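Local coordinates for enoyl-[acyl-carrier-protein] reductase [FMN] (PDB 5GVJ), which reduces enoyl-[acyl-carrier-protein] in fatty acid synthesis as an FMN-dependent, FabK-type enoyl reductase, at the interface of chains A and B. Residues are numbered along the deposited sequence; one frame, centred on the assembly and turned at random. Chains: chain A/B, Enoyl-[acyl-carrier-protein] reductase [FMN].

Contact 1 and contact 2 are neighbouring patches of one two-fold symmetric A-B interface, their C-alpha centres about 12 Å apart. Both use helix 152-162 and the residues just before it: contact 1 takes its first turn, near the symmetry axis, and contact 2 its outward flank, which receives a loop of the partner. One valine serves both, as B:Val154 through CG2 in contact 1 and as A:Val154 through CG1 in contact 2. The centre, which mixes water-bridged polar links with aromatic packing, and the chiefly aliphatic flank complement each other and suggest a dimer packed along this helix, although the structure alone does not prove that.

Contact 1: the interface of chains A and B. Residues chain A 142, 152-153, 171-172; chain B 151, 153-154.
A:Glu142 and B:Thr151 are joined by a direct hydrogen bond across this part of the two-fold interface: the threonine hydroxyl OG1 donates to the carboxylate oxygen OE2 at 2.7 Å. The side chains cross nearly at right angles, and the hydroxyl reaches OE2 from well above the carboxylate plane, 67° out of it. The other oxygen, OE1, accepts the backbone N-H of A:Thr152 at 2.9 Å. Since A:Thr152 opens helix 152-162, the acid caps its own helix, a place where a negative charge is probably favoured. With an alanine at A:Glu142, the hydroxyl of B:Thr151 would probably lose this acceptor and the helix start the carboxylate that holds the N-H of A:Thr152.

Water extends these links. Water 2 lies 2.7 Å from A:Glu142 OE2 and is also bonded to the backbone N of A:Phe153 and of B:Phe153, so it probably sits at the symmetry axis. Water 1 joins the backbone oxygens of A:Gly172 and B:Phe153.

Apolar packing centres on the ring of B:Phe153. Methyl CG2 of A:Thr152 lies over one face toward the rim, 3.9 Å from CD1 of the ring. It is aimed there because OG1 stands beside the backbone N (chi1 -62°) and bonds the carbonyl O of A:Gly171 at 2.7 Å, which fixes the rotation of the threonine. CD1 of A:Phe153 meets CD1 of B:Phe153 at 3.9 Å. At its rim the ring brings CD2 to the carbonyl O of A:Gly172 at 3.4 Å, while B:Val154 CG2 rests on the CA of that glycine, which lies close enough that a side chain there would probably crowd the valine. The positive phi of A:Gly172 (85°) also suits glycine.

A:Gly172 is an FMN-binding residue, so the contact may brace a cofactor-binding loop of one subunit against the helix start of the other, although no FMN is bound here.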
# COMPACT_ATOMS: atom_id res chain seq x y z
N GLU A 142 -5.58 0.81 4.09
CA GLU A 142 -6.48 0.08 3.20
C GLU A 142 -7.30 -0.97 3.93
O GLU A 142 -8.17 -1.59 3.31
CB GLU A 142 -5.70 -0.61 2.06
CG GLU A 142 -4.42 -1.34 2.50
CD GLU A 142 -3.19 -0.46 2.35
OE1 GLU A 142 -3.05 0.50 3.14
OE2 GLU A 142 -2.38 -0.71 1.44
N THR A 152 -0.18 0.47 3.73
CA THR A 152 0.65 -0.67 4.09
C THR A 152 2.02 -0.60 3.43
O THR A 152 3.04 -0.86 4.07
CB THR A 152 -0.06 -1.97 3.70
OG1 THR A 152 -1.28 -2.07 4.43
CG2 THR A 152 0.81 -3.20 4.01
N PHE A 153 2.04 -0.24 2.14
CA PHE A 153 3.28 -0.27 1.38
C PHE A 153 4.35 0.59 2.04
O PHE A 153 5.52 0.20 2.11
CB PHE A 153 3.02 0.22 -0.04
CG PHE A 153 3.96 -0.34 -1.04
CD1 PHE A 153 3.66 -1.53 -1.69
CD2 PHE A 153 5.16 0.29 -1.30
CE1 PHE A 153 4.54 -2.07 -2.59
CE2 PHE A 153 6.04 -0.24 -2.21
CZ PHE A 153 5.73 -1.43 -2.86
N GLY A 171 -3.59 -5.12 6.41
CA GLY A 171 -4.22 -4.20 5.49
C GLY A 171 -3.81 -4.47 4.06
O GLY A 171 -2.63 -4.29 3.72
N GLY A 172 -4.76 -4.90 3.23
CA GLY A 172 -4.52 -5.15 1.83
C GLY A 172 -3.98 -6.52 1.49
O GLY A 172 -3.64 -6.77 0.33
N THR B 151 -4.91 1.85 -2.79
CA THR B 151 -3.50 1.89 -2.41
C THR B 151 -2.68 0.99 -3.32
O THR B 151 -3.19 0.11 -4.00
CB THR B 151 -3.29 1.43 -0.97
OG1 THR B 151 -3.55 0.03 -0.90
CG2 THR B 151 -4.21 2.19 -0.01
N PHE B 153 -0.55 -1.39 -2.57
CA PHE B 153 -0.49 -2.79 -2.17
C PHE B 153 -1.61 -3.59 -2.82
O PHE B 153 -1.39 -4.72 -3.28
CB PHE B 153 -0.58 -2.90 -0.65
CG PHE B 153 0.10 -4.11 -0.11
CD1 PHE B 153 1.43 -4.05 0.24
CD2 PHE B 153 -0.59 -5.30 0.01
CE1 PHE B 153 2.07 -5.18 0.72
CE2 PHE B 153 0.04 -6.42 0.49
CZ PHE B 153 1.38 -6.36 0.85
N VAL B 154 -2.80 -3.01 -2.86
CA VAL B 154 -3.96 -3.67 -3.45
C VAL B 154 -3.96 -3.50 -4.97
O VAL B 154 -4.20 -4.46 -5.72
CB VAL B 154 -5.25 -3.11 -2.82
CG1 VAL B 154 -6.47 -3.59 -3.59
CG2 VAL B 154 -5.34 -3.49 -1.32
O HOH W 1 -2.55 -7.01 -2.24
O HOH W 2 -0.27 0.29 0.08

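Contact 2: the interface of chains A and B. Residues chain A 122, 150, 154-155, 158; chain B 217-218.
B:Ile217 and A:Val154 meet through methyl groups, CG2 to CG1 at 3.6 Å, their side chains sliding past each other in opposite directions. In this FabK enzyme of the nitronate monooxygenase-like family, whose FMN-binding fold is a TIM barrel, the isoleucine comes from the loop after helix 206-214 and fits as a knob against helix 152-162 of the partner. It buries 68 Å² there, and a branched, wholly apolar side chain suits a place where several partners must be touched at once.

The branches of B:Ile217 divide the work. CG1 takes the position between the backbone N and the carbonyl carbon (chi1 62°), and the chain then extends fully, carrying CD1 to CD1 of A:Leu155 at 3.7 Å. The two side chains cross at about a right angle. CG2, on the other branch, faces the helix flank and also lies 4.0 Å from CB of A:Lys158.

A:Lys158 contributes the carbons near its backbone, CB and CG, while the bend at chi2 (61°) takes the rest of the chain away from the isoleucine. A long amphipathic residue fits such a rim, apolar at its base and charged at its end. A:Asp122, the first residue of helix 122-130, behaves similarly: its CB approaches CD1 of B:Ile217 at 4.1 Å, with the carboxylate turned off the hydrophobic contact.

A:Val150, in the loop leading into helix 152-162, is wedged against both loop residues of chain B. Its CG1 packs 4.0 Å from B:Ile217 CD1, and its CG2 meets B:Arg218 CG at 3.7 Å, again with the side chains nearly perpendicular. The fork of valine lets one compact residue serve both. B:Arg218 touches through its aliphatic stem, the guanidinium group lying farther along the chain, away from A:Val150.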
# COMPACT_ATOMS: atom_id res chain seq x y z
N ASP A 122 4.94 5.13 12.82
CA ASP A 122 6.31 4.79 13.15
C ASP A 122 6.63 5.14 14.60
O ASP A 122 7.32 4.39 15.30
CB ASP A 122 7.22 5.55 12.19
CG ASP A 122 8.65 5.24 12.40
OD1 ASP A 122 8.97 4.04 12.56
OD2 ASP A 122 9.46 6.18 12.39
N VAL A 150 -1.52 6.08 7.06
CA VAL A 150 -0.44 5.56 6.23
C VAL A 150 -0.87 4.25 5.58
O VAL A 150 -1.53 3.42 6.21
CB VAL A 150 0.84 5.37 7.07
CG1 VAL A 150 2.04 5.06 6.16
CG2 VAL A 150 1.11 6.62 7.91
N VAL A 154 3.95 1.76 2.53
CA VAL A 154 4.87 2.67 3.19
C VAL A 154 5.09 2.27 4.65
O VAL A 154 6.22 2.24 5.15
CB VAL A 154 4.33 4.11 3.08
CG1 VAL A 154 5.14 5.06 3.96
CG2 VAL A 154 4.34 4.59 1.61
N LEU A 155 4.00 1.98 5.35
CA LEU A 155 4.07 1.81 6.80
C LEU A 155 4.92 0.62 7.20
O LEU A 155 5.77 0.71 8.10
CB LEU A 155 2.66 1.66 7.36
CG LEU A 155 2.59 1.51 8.88
CD1 LEU A 155 2.93 2.84 9.56
CD2 LEU A 155 1.18 1.04 9.25
N LYS A 158 8.67 1.47 6.79
CA LYS A 158 9.26 2.38 7.77
C LYS A 158 9.28 1.75 9.15
O LYS A 158 10.29 1.84 9.87
CB LYS A 158 8.48 3.70 7.80
CG LYS A 158 8.98 4.69 8.85
CD LYS A 158 10.43 5.10 8.58
CE LYS A 158 10.84 6.30 9.42
NZ LYS A 158 12.33 6.45 9.50
N ILE B 217 6.28 9.80 7.40
CA ILE B 217 5.27 9.09 6.62
C ILE B 217 3.87 9.64 6.87
O ILE B 217 2.94 9.35 6.10
CB ILE B 217 5.31 7.57 6.91
CG1 ILE B 217 5.00 7.29 8.38
CG2 ILE B 217 6.68 7.00 6.52
CD1 ILE B 217 5.04 5.80 8.74
N ARG B 218 3.68 10.43 7.93
CA ARG B 218 2.38 10.98 8.30
C ARG B 218 2.24 12.46 7.95
O ARG B 218 1.24 13.08 8.33
CB ARG B 218 2.12 10.79 9.80
CG ARG B 218 1.84 9.36 10.21
CD ARG B 218 1.37 9.28 11.67
NE ARG B 218 2.38 9.80 12.58
CZ ARG B 218 2.21 9.94 13.89
NH1 ARG B 218 1.05 9.58 14.44
NH2 ARG B 218 3.18 10.42 14.66